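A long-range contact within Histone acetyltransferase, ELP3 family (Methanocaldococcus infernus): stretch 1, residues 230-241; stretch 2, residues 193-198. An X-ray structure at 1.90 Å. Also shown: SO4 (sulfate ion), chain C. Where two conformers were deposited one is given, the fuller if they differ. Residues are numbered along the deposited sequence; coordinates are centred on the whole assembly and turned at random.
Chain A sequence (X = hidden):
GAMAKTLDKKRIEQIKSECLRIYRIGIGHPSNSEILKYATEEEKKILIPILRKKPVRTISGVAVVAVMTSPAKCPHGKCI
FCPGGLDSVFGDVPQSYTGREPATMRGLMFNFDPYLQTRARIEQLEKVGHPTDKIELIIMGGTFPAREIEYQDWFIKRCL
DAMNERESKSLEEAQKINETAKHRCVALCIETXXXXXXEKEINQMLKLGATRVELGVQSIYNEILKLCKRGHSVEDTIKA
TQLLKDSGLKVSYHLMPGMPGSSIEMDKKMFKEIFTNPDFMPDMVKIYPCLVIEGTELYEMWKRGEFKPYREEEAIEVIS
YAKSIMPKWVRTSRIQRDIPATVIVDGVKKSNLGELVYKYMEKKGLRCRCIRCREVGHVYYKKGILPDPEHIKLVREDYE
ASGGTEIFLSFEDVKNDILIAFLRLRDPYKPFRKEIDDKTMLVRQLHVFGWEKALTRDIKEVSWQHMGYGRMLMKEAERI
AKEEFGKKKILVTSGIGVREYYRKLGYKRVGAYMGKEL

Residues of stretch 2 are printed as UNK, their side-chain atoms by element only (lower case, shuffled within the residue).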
# COMPACT_ATOMS: atom_id res chain seq x y z
N ARG A 230 -7.91 10.46 -19.72
CA ARG A 230 -7.29 10.56 -18.41
C ARG A 230 -6.29 11.72 -18.40
O ARG A 230 -5.78 12.15 -19.44
CB ARG A 230 -6.59 9.25 -18.03
CG ARG A 230 -7.40 7.99 -18.27
CD ARG A 230 -8.71 7.95 -17.47
NE ARG A 230 -8.49 7.96 -16.03
CZ ARG A 230 -9.38 7.55 -15.13
NH1 ARG A 230 -10.56 7.09 -15.53
NH2 ARG A 230 -9.08 7.60 -13.83
N GLY A 231 -6.02 12.24 -17.20
CA GLY A 231 -5.22 13.44 -17.10
C GLY A 231 -3.76 13.23 -16.83
O GLY A 231 -3.09 14.13 -16.31
N HIS A 232 -3.23 12.05 -17.17
CA HIS A 232 -1.83 11.75 -16.92
C HIS A 232 -1.30 10.80 -17.98
O HIS A 232 -2.06 10.20 -18.74
CB HIS A 232 -1.62 11.16 -15.52
CG HIS A 232 -2.11 9.75 -15.39
ND1 HIS A 232 -3.40 9.45 -15.01
CD2 HIS A 232 -1.49 8.56 -15.59
CE1 HIS A 232 -3.56 8.14 -14.99
NE2 HIS A 232 -2.41 7.58 -15.32
N SER A 233 0.01 10.66 -18.01
CA SER A 233 0.72 9.81 -18.96
C SER A 233 1.45 8.70 -18.21
O SER A 233 1.58 8.72 -16.98
CB SER A 233 1.72 10.64 -19.77
OG SER A 233 2.75 11.09 -18.88
N VAL A 234 1.96 7.72 -18.96
CA VAL A 234 2.79 6.72 -18.32
C VAL A 234 4.10 7.35 -17.86
O VAL A 234 4.65 6.97 -16.82
CB VAL A 234 3.04 5.52 -19.26
CG1 VAL A 234 3.97 5.90 -20.39
CG2 VAL A 234 3.63 4.38 -18.44
N GLU A 235 4.61 8.33 -18.61
CA GLU A 235 5.78 9.07 -18.18
C GLU A 235 5.58 9.68 -16.79
O GLU A 235 6.50 9.68 -15.97
CB GLU A 235 6.15 10.16 -19.20
CG GLU A 235 6.74 9.62 -20.50
CD GLU A 235 5.71 9.02 -21.46
OE1 GLU A 235 4.49 9.26 -21.30
OE2 GLU A 235 6.12 8.31 -22.39
N ASP A 236 4.39 10.24 -16.53
CA ASP A 236 4.09 10.76 -15.19
C ASP A 236 4.18 9.65 -14.15
O ASP A 236 4.68 9.86 -13.04
CB ASP A 236 2.68 11.35 -15.16
CG ASP A 236 2.53 12.56 -16.07
OD1 ASP A 236 3.50 13.34 -16.23
OD2 ASP A 236 1.44 12.70 -16.64
N THR A 237 3.62 8.48 -14.45
CA THR A 237 3.67 7.36 -13.51
C THR A 237 5.12 6.94 -13.23
O THR A 237 5.51 6.66 -12.09
CB THR A 237 2.87 6.18 -14.07
OG1 THR A 237 1.47 6.50 -14.12
CG2 THR A 237 3.08 4.90 -13.23
N ILE A 238 5.93 6.87 -14.29
CA ILE A 238 7.31 6.44 -14.15
C ILE A 238 8.10 7.43 -13.31
O ILE A 238 8.83 7.03 -12.40
CB ILE A 238 7.95 6.24 -15.53
CG1 ILE A 238 7.27 5.06 -16.24
CG2 ILE A 238 9.45 6.05 -15.40
CD1 ILE A 238 7.72 4.82 -17.69
N LYS A 239 7.93 8.73 -13.56
CA LYS A 239 8.68 9.74 -12.80
C LYS A 239 8.22 9.78 -11.35
O LYS A 239 9.03 9.88 -10.42
CB LYS A 239 8.51 11.12 -13.46
CG LYS A 239 9.26 12.24 -12.75
CD LYS A 239 10.75 11.94 -12.67
CE LYS A 239 11.53 13.15 -12.18
NZ LYS A 239 12.98 12.85 -11.99
N ALA A 240 6.90 9.84 -11.13
CA ALA A 240 6.39 9.80 -9.76
C ALA A 240 6.92 8.59 -9.00
O ALA A 240 7.28 8.70 -7.81
CB ALA A 240 4.85 9.77 -9.76
N THR A 241 6.93 7.42 -9.64
CA THR A 241 7.40 6.22 -8.96
C THR A 241 8.84 6.38 -8.49
O THR A 241 9.18 6.04 -7.34
CB THR A 241 7.27 5.01 -9.89
OG1 THR A 241 5.89 4.73 -10.21
CG2 THR A 241 7.89 3.74 -9.23
N UNK A 193 -3.34 11.36 -8.21
CA UNK A 193 -3.12 11.19 -9.64
C UNK A 193 -1.62 11.27 -9.92
O UNK A 193 -0.92 12.04 -9.25
n UNK A 193 -7.95 14.52 -12.79
c UNK A 193 -5.35 12.33 -10.18
n UNK A 193 -9.55 14.34 -11.14
c UNK A 193 -8.30 14.15 -11.56
n UNK A 193 -7.41 13.58 -10.76
c UNK A 193 -6.03 13.32 -11.13
c UNK A 193 -3.86 12.25 -10.46
N UNK A 194 -1.11 10.49 -10.87
CA UNK A 194 0.35 10.49 -11.10
C UNK A 194 0.92 11.86 -11.40
O UNK A 194 2.09 12.10 -11.07
c UNK A 194 -1.81 9.50 -11.71
c UNK A 194 -0.68 8.61 -12.21
c UNK A 194 0.51 9.56 -12.30
N UNK A 195 0.16 12.77 -12.01
CA UNK A 195 0.67 14.10 -12.33
C UNK A 195 0.56 15.08 -11.17
O UNK A 195 1.01 16.22 -11.30
o UNK A 195 -2.18 15.62 -13.95
c UNK A 195 -0.04 14.67 -13.56
c UNK A 195 -1.55 14.69 -13.42
o UNK A 195 -2.11 13.76 -12.79
N UNK A 196 -0.01 14.68 -10.03
CA UNK A 196 0.02 15.46 -8.80
C UNK A 196 1.10 14.95 -7.85
O UNK A 196 0.89 14.89 -6.64
c UNK A 196 -3.80 15.66 -8.34
c UNK A 196 -3.50 17.49 -10.39
o UNK A 196 -5.89 17.62 -10.58
c UNK A 196 -1.32 15.42 -8.06
c UNK A 196 -4.77 17.10 -9.98
c UNK A 196 -2.51 16.02 -8.74
c UNK A 196 -4.92 16.19 -8.96
c UNK A 196 -2.37 16.95 -9.75
N UNK A 197 2.26 14.54 -8.36
CA UNK A 197 3.27 13.89 -7.53
C UNK A 197 4.65 14.49 -7.78
O UNK A 197 5.61 13.77 -8.08
c UNK A 197 3.27 12.40 -7.79
s UNK A 197 3.66 11.51 -6.37
N UNK A 198 4.74 15.81 -7.66
CA UNK A 198 5.98 16.55 -7.83
C UNK A 198 6.83 16.46 -6.56
O UNK A 198 6.36 16.02 -5.49
o UNK A 198 5.00 18.52 -6.94
c UNK A 198 5.69 18.02 -8.10
S SO4 C . -6.68 10.55 -14.13
O1 SO4 C . -5.42 11.25 -14.37
O2 SO4 C . -6.53 9.11 -14.32
O3 SO4 C . -7.13 10.82 -12.77
O4 SO4 C . -7.68 11.06 -15.07

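Position 193 carries seven side-chain atoms: three carbons in a row, a nitrogen, and then a carbon bearing two further nitrogens. This unbranched chain ending in a planar guanidinium identifies Arg193. Its side chain comes no nearer to stretch 1 than 5.2 Å, from Arg193 NH2 to Gly231 CA, and instead approaches the sulfate, whose O3 lies over one face of the guanidinium and 3.2 Å from Arg193 CD.

At position 194 there are three side-chain carbons, and the last closes a ring onto the backbone nitrogen. One ring carbon sits over the face of the His232 imidazole, 3.5 Å from His232 CD2, and the same atom is 3.6 Å from Thr237 OG1. Only proline forms such a ring, so the residue is Pro194 and the atom is CG. Its CG lies 3.6 Å from the centroid of the His232 ring and 16° off the ring normal, a CH-pi contact, while CB of Pro194 comes within 4.0 Å of Asp236 CB.

Position 195 has two side-chain carbons, the second forking into two oxygens. The short carboxylate marks Asp195, since glutamate would need a third carbon. Its OD2 lies 2.9 Å from Gly231 O, but both atoms are acceptors and no hydrogen bond joins them. Asp195 OD1, 3.8 Å from His232 CB, is buried by the contact without a polar partner in the model, and Asp195 CB is 3.9 Å from Asp236 OD2.

One carbon leading to a six-carbon ring with a single oxygen is found at position 196. The hydroxylated ring is that of Tyr196; it makes no contact with stretch 1, although its backbone N donates to Arg193 O at 2.9 Å and so helps turn the chain.

Position 197 shows one carbon followed by one sulfur, which is Cys197. Its CB packs 3.6 Å from Ala240 CB, where the small methyl group allows a close approach.

At position 198 a single carbon carries one oxygen, giving Ser198. Its CB points away from stretch 1, and the side chain caps a helix that begins immediately afterwards.

The contact therefore rests on packing, with no hydrogen bond between the stretches. Pro194 has the largest area covered by the other stretch, fitting against His232, Asp236 and Thr237, while Ala240 meets Cys197 one helical turn further along. The helix start is organised locally: Ser233 OG accepts from Asp236 N at 3.0 Å, and Ser233 N donates to Asp236 OD2 at 2.8 Å. The sulfate holds the preceding loop, accepting from Arg230 NE through O2 and from His232 ND1 through O1, both at 2.8 Å.

Stretch 2 193-198: RPDYCS
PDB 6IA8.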